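Long-range contacts in N-acetyltransferase (Staphylococcus aureus subsp. aureus, PDB 4M85), which probably transfers an acetyl group from acetyl-coenzyme A to an amine of an acceptor substrate, as other GNAT-fold enzymes do: residues Ala17-Tyr21 against Val40-Glu45; Ala51-Thr55 against Pro103-Glu108; Arg54-Ile60 against Cys72-Tyr76; Gly166-Asp170 against His181-Val185. One frame throughout, in Å; residues are numbered along the deposited sequence.

Contact 1. Residues Ala17-Tyr21 against Val40-Glu45; sequences AKLVY and VLDAIE
Two alpha helices cross here and meet mainly through apolar side chains; no hydrogen bond joins them. A17-Y21 belongs to helix 13-26 and V40-E45 to helix 37-49. The axes of the two short segments come within 9.2 Å, and their N-to-C directions differ by 117°. The closest CA pair is A17 with E45, 5.4 Å apart. A17 is small, so the second helix can come close at this end. V40, with chi1 t, starts the second segment and sets its CG1 3.7 Å from CD2 of Y21, near the plane of the ring. The Y21 side chain is also t. Next, L41 (m, t) points sideways from its CA, but its CD2 reaches 3.6 Å from A17 O and 3.6 Å from Y21 CB. I44 (m, t) touches three residues of the first helix. Its CG2 is 3.8 Å from A17 CA and 3.9 Å from V20 CG1, and its CD1 is 4.2 Å from Y21 CB. E45 closes the row with its aliphatic part, CG lying 3.6 Å from A17 CB. L19 and V20 also pack on strand 68-77, at C72 and I74. The arrangement is a helix-helix packing in the N-terminal half of the GNAT fold, with helix 13-26 lying between the sheet and helix 37-49.

Contact 2. Residues Ala51-Thr55 against Pro103-Glu108; sequences ATYRT and PLPVKE
Side chains of the irregular segment A51-T55, chiefly R54 and Y53, reach the backbone and side chains of the loop P103-E108; the two backbones stay apart. The nearest CA atoms, those of R54 and L104, are 9.2 Å from each other. T52 is the centre of an inverse gamma turn (phi -92°, psi 73°), with a weak bond from Y53 N to A51 O at 3.0 Å. Y53 (chi1 t) and R54 (m, t, t, chi4 -92°) then extend toward P103-E108. R54 NH2 gives two weak hydrogen bonds to backbone carbonyls, to L104 O at 2.8 Å and to V106 O at 3.2 Å. One face of the guanidinium lies against L104, with NE 3.8 Å from CB. The contact ties the loop before strand 60-65 to the loop before strand 114-121 in the GNAT fold. R54 has stronger partners in E85, which pairs with NE, and E81, which pairs with NH1. NH1 also bonds to Y76 OH. E108 OE2 is 4.0 Å from R54 NH1 and well out of the guanidinium plane, so it adds charge but no hydrogen bond. OE1 of E108 bonds to Y115 OH. Y53 OH touches P103 CG at 3.4 Å and has its polar partner in E85. E85 also accepts from L104 N, and E81 from E108 N.

Contact 3. Residues Arg54-Ile60 against Cys72-Tyr76; sequences RTFYQHI and CIISY
This is a buried contact between the loop that leads into strand 60-65 and the neighbouring strand 68-77, near the centre of the chain. R54-I60 is mostly loop, with a 3-10 turn at 57-59 held by H59 N to F56 O at 2.8 Å. It becomes strand at I60. C72-Y76 is extended throughout. I60 and I74 form an antiparallel non-hydrogen-bonded pair, CA to CA 4.6 Å. Their side chains lie on the same face, with CG1 to CG1 3.8 Å and both residues m, t. I60 CG2 also touches C72 CB at 3.8 Å. Next to the pair, S75 N donates to H59 O at 3.0 Å. A water gives hydrogen bonds to H59 O at 2.9 Å and I73 O at 3.1 Å, and hydrogen-bonds to S75 OG at 2.7 Å. The H59 side chain (chi1 m) turns back, and its ND1 donates to R54 O at 2.9 Å. Y76 CB lies 3.8 Å from the centre of the H59 ring, over its face, a CH-pi contact. At the far end R54 NH1 donates to Y76 OH at 3.0 Å. That hydroxyl also bonds to E117, while R54 pairs with E85 and E81. V20 and L19 of helix 13-26 cover I74 and C72. The arrangement is the open end of an antiparallel beta hairpin, strands 60-65 and 68-77, in the mixed GNAT sheet.

Contact 4. Residues Gly166-Asp170 against His181-Val185; sequences GFISD and HHLIV
F167 and L183 lie on the inner side of this strand pair, with F167 CD2 4.0 Å from L183 CB. V185 CG1 sits over the F167 ring in a CH-pi contact, 3.8 Å from its centre. L135 and L139 of helix 130-140 also pack on F167. I168 and I184 share the other face, CG1 to CG1 3.8 Å, each with chi1 p. The backbones pair antiparallel. I168 with I184 is a hydrogen-bonded pair: I168 N to I184 O is 2.8 Å and I184 N to I168 O is 3.0 Å. S169 with L183 is the non-hydrogen-bonded pair, CA to CA 4.8 Å. D170 N then donates to H182 O at 2.8 Å. The N-to-C directions of the short strand segments make 124°, well short of a straight antiparallel 180°; the axes approach to 4.6 Å. G166 enters the first segment with phi 112°, as the end of a Schellman motif after helix 156-164. At the polar edge D170 OD2 is 3.6 Å from H182 CD2, near the ring plane. D170 forms a salt bridge with K110, and H182 bonds to N150 and E113. S169 OG bonds to K163. This is the open end of the C-terminal beta hairpin, strands 168-175 and 178-184, whose second strand joins strand 147-152 in the GNAT sheet.

How the contacts relate
Contacts 1, 2 and 3 are buried and adjoin one another; contact 4 is partly exposed, about 28 Å from contact 1 between centres. Contact 1 is helix against helix and almost wholly apolar. V20 connects it to contacts 2 and 3, its CG2 lying 4.0 Å from T55 CG2. Contacts 2 and 3 share R54 and T55. In contact 2 R54 meets loop carbonyls, in contact 3 a tyrosine hydroxyl. Contacts 3 and 4 both belong to antiparallel hairpins of the same sheet. Contact 3 joins two inner strands and includes a water; contact 4 lies at the sheet's edge, with more regular backbone pairing and charged residues at its rim. Contacts 2 and 4 just touch, E108 O lying 4.0 Å from H182 CE1.

Contact 1. Residues Ala17-Tyr21 against Val40-Glu45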
loop_
_atom_site.group_PDB
_atom_site.type_symbol
_atom_site.label_atom_id
_atom_site.label_comp_id
_atom_site.label_asym_id
_atom_site.label_seq_id
_atom_site.Cartn_x
_atom_site.Cartn_y
_atom_site.Cartn_z
ATOM N N ALA A 17 -6.365 7.116 -2.960
ATOM C CA ALA A 17 -6.383 7.764 -1.649
ATOM C C ALA A 17 -7.447 7.170 -0.716
ATOM O O ALA A 17 -7.214 6.960 0.457
ATOM C CB ALA A 17 -6.603 9.267 -1.823
ATOM N N LYS A 18 -8.617 6.854 -1.245
ATOM C CA LYS A 18 -9.668 6.276 -0.407
ATOM C C LYS A 18 -9.235 4.912 0.104
ATOM O O LYS A 18 -9.404 4.603 1.289
ATOM C CB LYS A 18 -10.973 6.197 -1.191
ATOM C CG LYS A 18 -11.536 7.559 -1.551
ATOM C CD LYS A 18 -12.862 7.394 -2.284
ATOM C CE LYS A 18 -13.258 8.652 -3.039
ATOM N NZ LYS A 18 -14.524 8.410 -3.796
ATOM N N LEU A 19 -8.626 4.123 -0.779
ATOM C CA LEU A 19 -8.127 2.794 -0.411
ATOM C C LEU A 19 -7.064 2.871 0.688
ATOM O O LEU A 19 -7.153 2.150 1.683
ATOM C CB LEU A 19 -7.573 2.068 -1.644
ATOM C CG LEU A 19 -8.592 1.460 -2.621
ATOM C CD1 LEU A 19 -7.962 1.126 -3.972
ATOM C CD2 LEU A 19 -9.277 0.211 -2.041
ATOM N N VAL A 20 -6.062 3.742 0.496
ATOM C CA VAL A 20 -4.976 3.922 1.468
ATOM C C VAL A 20 -5.567 4.467 2.766
ATOM O O VAL A 20 -5.244 4.004 3.832
ATOM C CB VAL A 20 -3.871 4.887 0.926
ATOM C CG1 VAL A 20 -2.868 5.282 2.017
ATOM C CG2 VAL A 20 -3.142 4.252 -0.255
ATOM N N TYR A 21 -6.447 5.448 2.662
ATOM C CA TYR A 21 -7.100 5.992 3.843
ATOM C C TYR A 21 -7.744 4.879 4.685
ATOM O O TYR A 21 -7.613 4.853 5.917
ATOM C CB TYR A 21 -8.160 7.035 3.454
ATOM C CG TYR A 21 -8.755 7.691 4.661
ATOM C CD1 TYR A 21 -9.959 7.244 5.224
ATOM C CD2 TYR A 21 -8.093 8.742 5.268
ATOM C CE1 TYR A 21 -10.476 7.843 6.374
ATOM C CE2 TYR A 21 -8.588 9.339 6.409
ATOM C CZ TYR A 21 -9.773 8.896 6.961
ATOM O OH TYR A 21 -10.218 9.547 8.098
ATOM N N VAL A 40 -6.634 14.625 5.305
ATOM C CA VAL A 40 -5.797 13.442 5.133
ATOM C C VAL A 40 -5.907 12.901 3.699
ATOM O O VAL A 40 -4.917 12.529 3.107
ATOM C CB VAL A 40 -6.152 12.357 6.166
ATOM C CG1 VAL A 40 -5.334 11.082 5.941
ATOM C CG2 VAL A 40 -5.937 12.873 7.590
ATOM N N LEU A 41 -7.106 12.886 3.138
ATOM C CA LEU A 41 -7.302 12.435 1.756
ATOM C C LEU A 41 -6.569 13.324 0.762
ATOM O O LEU A 41 -5.824 12.835 -0.095
ATOM C CB LEU A 41 -8.804 12.382 1.406
ATOM C CG LEU A 41 -9.587 11.228 2.032
ATOM C CD1 LEU A 41 -11.084 11.351 1.727
ATOM C CD2 LEU A 41 -9.056 9.885 1.531
ATOM N N ASP A 42 -6.801 14.632 0.854
ATOM C CA ASP A 42 -6.040 15.584 0.063
ATOM C C ASP A 42 -4.530 15.304 0.149
ATOM O O ASP A 42 -3.825 15.323 -0.854
ATOM C CB ASP A 42 -6.325 17.010 0.526
ATOM C CG ASP A 42 -5.502 18.016 -0.212
ATOM O OD1 ASP A 42 -5.737 18.220 -1.419
ATOM O OD2 ASP A 42 -4.602 18.599 0.408
ATOM N N ALA A 43 -4.041 15.056 1.351
ATOM C CA ALA A 43 -2.616 14.782 1.523
ATOM C C ALA A 43 -2.153 13.507 0.799
ATOM O O ALA A 43 -1.087 13.513 0.161
ATOM C CB ALA A 43 -2.262 14.723 2.983
ATOM N N ILE A 44 -2.917 12.416 0.936
ATOM C CA ILE A 44 -2.549 11.145 0.302
ATOM C C ILE A 44 -2.610 11.300 -1.205
ATOM O O ILE A 44 -1.740 10.814 -1.904
ATOM C CB ILE A 44 -3.457 9.962 0.768
ATOM C CG1 ILE A 44 -3.314 9.708 2.260
ATOM C CG2 ILE A 44 -3.125 8.668 0.063
ATOM C CD1 ILE A 44 -4.553 9.084 2.899
ATOM N N GLU A 45 -3.631 11.991 -1.705
ATOM C CA GLU A 45 -3.767 12.264 -3.112
ATOM C C GLU A 45 -2.509 12.958 -3.643
ATOM O O GLU A 45 -1.988 12.606 -4.696
ATOM C CB GLU A 45 -4.965 13.179 -3.376
ATOM C CG GLU A 45 -6.340 12.557 -3.144
ATOM C CD GLU A 45 -7.435 13.603 -3.013
ATOM O OE1 GLU A 45 -7.163 14.771 -3.325
ATOM O OE2 GLU A 45 -8.575 13.273 -2.576
#

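Contact 2. Residues Ala51-Thr55 against Pro103-Glu108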
loop_
_atom_site.group_PDB
_atom_site.type_symbol
_atom_site.label_atom_id
_atom_site.label_comp_id
_atom_site.label_asym_id
_atom_site.label_seq_id
_atom_site.Cartn_x
_atom_site.Cartn_y
_atom_site.Cartn_z
ATOM N N ALA A 51 5.399 14.077 -5.329
ATOM C CA ALA A 51 6.718 13.673 -4.884
ATOM C C ALA A 51 6.692 12.153 -4.838
ATOM O O ALA A 51 5.619 11.561 -4.855
ATOM C CB ALA A 51 7.010 14.245 -3.507
ATOM N N THR A 52 7.847 11.526 -4.724
ATOM C CA THR A 52 7.914 10.070 -4.724
ATOM C C THR A 52 7.842 9.503 -3.322
ATOM O O THR A 52 8.844 9.025 -2.761
ATOM C CB THR A 52 9.140 9.566 -5.505
ATOM O OG1 THR A 52 9.164 10.242 -6.755
ATOM C CG2 THR A 52 9.048 8.065 -5.793
ATOM N N TYR A 53 6.627 9.581 -2.780
ATOM C CA TYR A 53 6.267 9.031 -1.501
ATOM C C TYR A 53 6.071 7.516 -1.715
ATOM O O TYR A 53 6.088 7.039 -2.851
ATOM C CB TYR A 53 4.997 9.735 -0.937
ATOM C CG TYR A 53 4.637 9.213 0.413
ATOM C CD1 TYR A 53 5.524 9.310 1.450
ATOM C CD2 TYR A 53 3.429 8.568 0.640
ATOM C CE1 TYR A 53 5.235 8.783 2.687
ATOM C CE2 TYR A 53 3.117 8.048 1.882
ATOM C CZ TYR A 53 4.033 8.149 2.906
ATOM O OH TYR A 53 3.787 7.611 4.154
ATOM N N ARG A 54 5.973 6.766 -0.629
ATOM C CA ARG A 54 5.594 5.336 -0.679
ATOM C C ARG A 54 4.485 5.055 -1.702
ATOM O O ARG A 54 4.587 4.134 -2.554
ATOM C CB ARG A 54 5.089 4.908 0.695
ATOM C CG ARG A 54 6.155 4.667 1.754
ATOM C CD ARG A 54 5.478 4.514 3.096
ATOM N NE ARG A 54 6.398 4.523 4.232
ATOM C CZ ARG A 54 6.961 3.445 4.781
ATOM N NH1 ARG A 54 6.731 2.220 4.310
ATOM N NH2 ARG A 54 7.743 3.594 5.840
ATOM N N THR A 55 3.427 5.864 -1.622
ATOM C CA THR A 55 2.257 5.713 -2.495
ATOM C C THR A 55 2.359 6.421 -3.857
ATOM O O THR A 55 1.338 6.656 -4.494
ATOM C CB THR A 55 0.975 6.153 -1.755
ATOM O OG1 THR A 55 1.124 7.484 -1.305
ATOM C CG2 THR A 55 0.735 5.299 -0.545
ATOM N N PRO A 103 3.594 10.050 8.012
ATOM C CA PRO A 103 2.573 9.093 8.479
ATOM C C PRO A 103 3.082 7.703 8.841
ATOM O O PRO A 103 2.447 7.034 9.654
ATOM C CB PRO A 103 1.587 8.986 7.305
ATOM C CG PRO A 103 2.130 9.801 6.200
ATOM C CD PRO A 103 3.405 10.470 6.614
ATOM N N LEU A 104 4.215 7.278 8.273
ATOM C CA LEU A 104 4.706 5.910 8.469
ATOM C C LEU A 104 6.234 5.849 8.664
ATOM O O LEU A 104 6.935 5.348 7.799
ATOM C CB LEU A 104 4.254 5.043 7.272
ATOM C CG LEU A 104 2.780 4.614 7.173
ATOM C CD1 LEU A 104 2.439 4.211 5.742
ATOM C CD2 LEU A 104 2.441 3.462 8.116
ATOM N N PRO A 105 6.756 6.393 9.798
ATOM C CA PRO A 105 8.204 6.436 10.093
ATOM C C PRO A 105 8.906 5.093 10.245
ATOM O O PRO A 105 10.108 5.013 9.964
ATOM C CB PRO A 105 8.272 7.174 11.437
ATOM C CG PRO A 105 6.902 7.015 12.040
ATOM C CD PRO A 105 5.981 7.064 10.859
ATOM N N VAL A 106 8.182 4.059 10.684
ATOM C CA VAL A 106 8.779 2.756 10.935
ATOM C C VAL A 106 9.187 2.097 9.613
ATOM O O VAL A 106 8.454 2.174 8.605
ATOM C CB VAL A 106 7.839 1.844 11.756
ATOM C CG1 VAL A 106 8.501 0.491 12.058
ATOM C CG2 VAL A 106 7.444 2.521 13.072
ATOM N N LYS A 107 10.365 1.479 9.632
ATOM C CA LYS A 107 10.899 0.709 8.527
ATOM C C LYS A 107 10.196 -0.649 8.554
ATOM O O LYS A 107 10.469 -1.474 9.425
ATOM C CB LYS A 107 12.428 0.535 8.686
ATOM C CG LYS A 107 13.169 0.079 7.432
ATOM C CD LYS A 107 14.678 0.030 7.677
ATOM C CE LYS A 107 15.465 -0.362 6.429
ATOM N NZ LYS A 107 15.533 -1.835 6.229
ATOM N N GLU A 108 9.289 -0.870 7.603
ATOM C CA GLU A 108 8.481 -2.098 7.558
ATOM C C GLU A 108 9.186 -3.254 6.831
ATOM O O GLU A 108 8.834 -4.398 7.042
ATOM C CB GLU A 108 7.095 -1.821 6.910
ATOM C CG GLU A 108 6.286 -0.680 7.540
ATOM C CD GLU A 108 4.922 -0.445 6.882
ATOM O OE1 GLU A 108 4.454 -1.317 6.112
ATOM O OE2 GLU A 108 4.303 0.617 7.114
#

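Contact 3. Residues Arg54-Ile60 against Cys72-Tyr76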
loop_
_atom_site.group_PDB
_atom_site.type_symbol
_atom_site.label_atom_id
_atom_site.label_comp_id
_atom_site.label_asym_id
_atom_site.label_seq_id
_atom_site.Cartn_x
_atom_site.Cartn_y
_atom_site.Cartn_z
ATOM N N ARG A 54 5.973 6.766 -0.629
ATOM C CA ARG A 54 5.594 5.336 -0.679
ATOM C C ARG A 54 4.485 5.055 -1.702
ATOM O O ARG A 54 4.587 4.134 -2.554
ATOM C CB ARG A 54 5.089 4.908 0.695
ATOM C CG ARG A 54 6.155 4.667 1.754
ATOM C CD ARG A 54 5.478 4.514 3.096
ATOM N NE ARG A 54 6.398 4.523 4.232
ATOM C CZ ARG A 54 6.961 3.445 4.781
ATOM N NH1 ARG A 54 6.731 2.220 4.310
ATOM N NH2 ARG A 54 7.743 3.594 5.840
ATOM N N THR A 55 3.427 5.864 -1.622
ATOM C CA THR A 55 2.257 5.713 -2.495
ATOM C C THR A 55 2.359 6.421 -3.857
ATOM O O THR A 55 1.338 6.656 -4.494
ATOM C CB THR A 55 0.975 6.153 -1.755
ATOM O OG1 THR A 55 1.124 7.484 -1.305
ATOM C CG2 THR A 55 0.735 5.299 -0.545
ATOM N N PHE A 56 3.567 6.746 -4.328
ATOM C CA PHE A 56 3.691 7.289 -5.687
ATOM C C PHE A 56 2.964 6.394 -6.675
ATOM O O PHE A 56 3.003 5.181 -6.539
ATOM C CB PHE A 56 5.145 7.432 -6.155
ATOM C CG PHE A 56 5.358 8.537 -7.161
ATOM C CD1 PHE A 56 6.241 8.383 -8.237
ATOM C CD2 PHE A 56 4.727 9.791 -7.002
ATOM C CE1 PHE A 56 6.463 9.441 -9.141
ATOM C CE2 PHE A 56 4.929 10.820 -7.897
ATOM C CZ PHE A 56 5.801 10.656 -8.976
ATOM N N TYR A 57 2.324 6.995 -7.673
ATOM C CA TYR A 57 1.589 6.228 -8.693
ATOM C C TYR A 57 2.506 5.301 -9.471
ATOM O O TYR A 57 2.046 4.294 -10.025
ATOM C CB TYR A 57 0.783 7.143 -9.653
ATOM C CG TYR A 57 1.609 7.898 -10.661
ATOM C CD1 TYR A 57 2.114 9.149 -10.366
ATOM C CD2 TYR A 57 1.873 7.365 -11.919
ATOM C CE1 TYR A 57 2.871 9.848 -11.273
ATOM C CE2 TYR A 57 2.646 8.049 -12.838
ATOM C CZ TYR A 57 3.144 9.293 -12.509
ATOM O OH TYR A 57 3.919 9.992 -13.395
ATOM N N GLN A 58 3.807 5.619 -9.491
ATOM C CA GLN A 58 4.798 4.779 -10.138
ATOM C C GLN A 58 5.061 3.514 -9.333
ATOM O O GLN A 58 5.771 2.663 -9.803
ATOM C CB GLN A 58 6.144 5.507 -10.287
ATOM C CG GLN A 58 6.115 6.685 -11.230
ATOM C CD GLN A 58 7.505 7.257 -11.463
ATOM O OE1 GLN A 58 8.272 7.469 -10.520
ATOM N NE2 GLN A 58 7.830 7.526 -12.726
ATOM N N HIS A 59 4.531 3.411 -8.113
ATOM C CA HIS A 59 4.719 2.222 -7.313
ATOM C C HIS A 59 3.456 1.374 -7.307
ATOM O O HIS A 59 3.385 0.409 -6.550
ATOM C CB HIS A 59 5.053 2.578 -5.853
ATOM C CG HIS A 59 6.324 3.345 -5.691
ATOM N ND1 HIS A 59 6.631 4.038 -4.541
ATOM C CD2 HIS A 59 7.345 3.563 -6.553
ATOM C CE1 HIS A 59 7.812 4.606 -4.686
ATOM N NE2 HIS A 59 8.254 4.354 -5.902
ATOM N N ILE A 60 2.457 1.744 -8.121
ATOM C CA ILE A 60 1.117 1.185 -7.979
ATOM C C ILE A 60 0.610 0.566 -9.276
ATOM O O ILE A 60 0.705 1.184 -10.342
ATOM C CB ILE A 60 0.121 2.253 -7.472
ATOM C CG1 ILE A 60 0.616 2.831 -6.124
ATOM C CG2 ILE A 60 -1.297 1.656 -7.366
ATOM C CD1 ILE A 60 -0.255 3.913 -5.505
ATOM N N CYS A 72 -6.023 -1.849 -5.726
ATOM C CA CYS A 72 -4.636 -1.531 -6.055
ATOM C C CYS A 72 -3.641 -2.275 -5.212
ATOM O O CYS A 72 -3.981 -2.798 -4.153
ATOM C CB CYS A 72 -4.352 -0.047 -5.955
ATOM S SG CYS A 72 -4.262 0.569 -4.275
ATOM N N ILE A 73 -2.412 -2.345 -5.737
ATOM C CA ILE A 73 -1.292 -2.967 -5.058
ATOM C C ILE A 73 -0.078 -2.022 -5.103
ATOM O O ILE A 73 0.217 -1.467 -6.143
ATOM C CB ILE A 73 -0.949 -4.361 -5.636
ATOM C CG1 ILE A 73 0.121 -5.022 -4.782
ATOM C CG2 ILE A 73 -0.501 -4.289 -7.101
ATOM C CD1 ILE A 73 0.158 -6.532 -4.877
ATOM N N ILE A 74 0.594 -1.836 -3.961
ATOM C CA ILE A 74 1.632 -0.775 -3.819
ATOM C C ILE A 74 2.916 -1.451 -3.371
ATOM O O ILE A 74 2.919 -2.132 -2.374
ATOM C CB ILE A 74 1.242 0.287 -2.752
ATOM C CG1 ILE A 74 -0.175 0.789 -3.005
ATOM C CG2 ILE A 74 2.236 1.456 -2.731
ATOM C CD1 ILE A 74 -0.687 1.839 -2.030
ATOM N N SER A 75 3.991 -1.254 -4.141
ATOM C CA SER A 75 5.269 -1.899 -3.893
ATOM C C SER A 75 6.438 -1.040 -4.387
ATOM O O SER A 75 6.278 -0.269 -5.306
ATOM C CB SER A 75 5.313 -3.243 -4.581
ATOM O OG SER A 75 5.296 -3.107 -5.992
ATOM N N TYR A 76 7.596 -1.215 -3.759
ATOM C CA TYR A 76 8.817 -0.419 -4.031
ATOM C C TYR A 76 10.003 -1.069 -3.298
ATOM O O TYR A 76 9.796 -1.903 -2.393
ATOM C CB TYR A 76 8.627 1.033 -3.567
ATOM C CG TYR A 76 7.967 1.128 -2.219
ATOM C CD1 TYR A 76 6.621 1.427 -2.099
ATOM C CD2 TYR A 76 8.679 0.879 -1.058
ATOM C CE1 TYR A 76 5.995 1.463 -0.867
ATOM C CE2 TYR A 76 8.063 0.929 0.177
ATOM C CZ TYR A 76 6.719 1.211 0.266
ATOM O OH TYR A 76 6.128 1.257 1.513
HETATM O O HOH W 1 2.955 -2.368 -7.214
#

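Contact 4. Residues Gly166-Asp170 against His181-Val185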
loop_
_atom_site.group_PDB
_atom_site.type_symbol
_atom_site.label_atom_id
_atom_site.label_comp_id
_atom_site.label_asym_id
_atom_site.label_seq_id
_atom_site.Cartn_x
_atom_site.Cartn_y
_atom_site.Cartn_z
ATOM N N GLY A 166 3.028 -18.852 -2.794
ATOM C CA GLY A 166 4.428 -19.259 -2.567
ATOM C C GLY A 166 5.241 -18.494 -1.544
ATOM O O GLY A 166 6.459 -18.713 -1.430
ATOM N N PHE A 167 4.612 -17.595 -0.790
ATOM C CA PHE A 167 5.332 -16.872 0.286
ATOM C C PHE A 167 5.700 -17.827 1.419
ATOM O O PHE A 167 4.981 -18.783 1.681
ATOM C CB PHE A 167 4.487 -15.715 0.854
ATOM C CG PHE A 167 4.407 -14.494 -0.049
ATOM C CD1 PHE A 167 3.367 -14.352 -0.946
ATOM C CD2 PHE A 167 5.345 -13.491 0.025
ATOM C CE1 PHE A 167 3.266 -13.240 -1.754
ATOM C CE2 PHE A 167 5.263 -12.357 -0.787
ATOM C CZ PHE A 167 4.210 -12.229 -1.682
ATOM N N ILE A 168 6.802 -17.546 2.114
ATOM C CA ILE A 168 7.193 -18.319 3.272
ATOM C C ILE A 168 7.471 -17.387 4.458
ATOM O O ILE A 168 7.747 -16.191 4.290
ATOM C CB ILE A 168 8.415 -19.232 2.995
ATOM C CG1 ILE A 168 9.696 -18.424 2.838
ATOM C CG2 ILE A 168 8.186 -20.115 1.764
ATOM C CD1 ILE A 168 10.901 -19.133 3.414
ATOM N N SER A 169 7.381 -17.947 5.653
ATOM C CA SER A 169 7.510 -17.166 6.865
ATOM C C SER A 169 8.954 -16.713 7.033
ATOM O O SER A 169 9.899 -17.458 6.748
ATOM C CB SER A 169 7.048 -17.978 8.073
ATOM O OG SER A 169 5.742 -18.476 7.855
ATOM N N ASP A 170 9.109 -15.467 7.448
ATOM C CA ASP A 170 10.422 -14.915 7.749
ATOM C C ASP A 170 10.300 -13.993 8.937
ATOM O O ASP A 170 10.713 -12.834 8.878
ATOM C CB ASP A 170 10.999 -14.187 6.530
ATOM C CG ASP A 170 12.369 -13.609 6.794
ATOM O OD1 ASP A 170 13.110 -14.224 7.589
ATOM O OD2 ASP A 170 12.701 -12.527 6.246
ATOM N N HIS A 181 2.919 -11.007 10.321
ATOM C CA HIS A 181 3.825 -12.026 9.783
ATOM C C HIS A 181 4.630 -11.409 8.653
ATOM O O HIS A 181 4.052 -10.970 7.657
ATOM C CB HIS A 181 3.037 -13.193 9.202
ATOM C CG HIS A 181 2.250 -13.972 10.210
ATOM N ND1 HIS A 181 2.846 -14.745 11.185
ATOM C CD2 HIS A 181 0.916 -14.187 10.323
ATOM C CE1 HIS A 181 1.909 -15.359 11.887
ATOM N NE2 HIS A 181 0.730 -15.042 11.380
ATOM N N HIS A 182 5.953 -11.385 8.788
ATOM C CA HIS A 182 6.811 -10.968 7.683
ATOM C C HIS A 182 6.989 -12.174 6.768
ATOM O O HIS A 182 7.431 -13.240 7.213
ATOM C CB HIS A 182 8.152 -10.445 8.192
ATOM C CG HIS A 182 8.951 -9.739 7.145
ATOM N ND1 HIS A 182 8.664 -8.453 6.730
ATOM C CD2 HIS A 182 9.994 -10.152 6.393
ATOM C CE1 HIS A 182 9.516 -8.098 5.790
ATOM N NE2 HIS A 182 10.333 -9.111 5.567
ATOM N N LEU A 183 6.621 -12.013 5.505
ATOM C CA LEU A 183 6.623 -13.089 4.510
ATOM C C LEU A 183 7.483 -12.718 3.306
ATOM O O LEU A 183 7.526 -11.560 2.909
ATOM C CB LEU A 183 5.194 -13.343 4.021
ATOM C CG LEU A 183 4.148 -13.669 5.092
ATOM C CD1 LEU A 183 2.771 -13.902 4.497
ATOM C CD2 LEU A 183 4.587 -14.892 5.859
ATOM N N ILE A 184 8.153 -13.711 2.719
ATOM C CA ILE A 184 8.974 -13.507 1.523
ATOM C C ILE A 184 8.757 -14.565 0.453
ATOM O O ILE A 184 8.425 -15.720 0.765
ATOM C CB ILE A 184 10.461 -13.493 1.874
ATOM C CG1 ILE A 184 10.833 -14.770 2.653
ATOM C CG2 ILE A 184 10.774 -12.266 2.708
ATOM C CD1 ILE A 184 12.228 -15.283 2.370
ATOM N N VAL A 185 9.001 -14.188 -0.802
ATOM C CA VAL A 185 8.996 -15.137 -1.912
ATOM C C VAL A 185 10.149 -14.850 -2.877
ATOM O O VAL A 185 10.519 -13.686 -3.057
ATOM C CB VAL A 185 7.651 -15.149 -2.651
ATOM C CG1 VAL A 185 7.317 -13.786 -3.203
ATOM C CG2 VAL A 185 7.666 -16.172 -3.786
#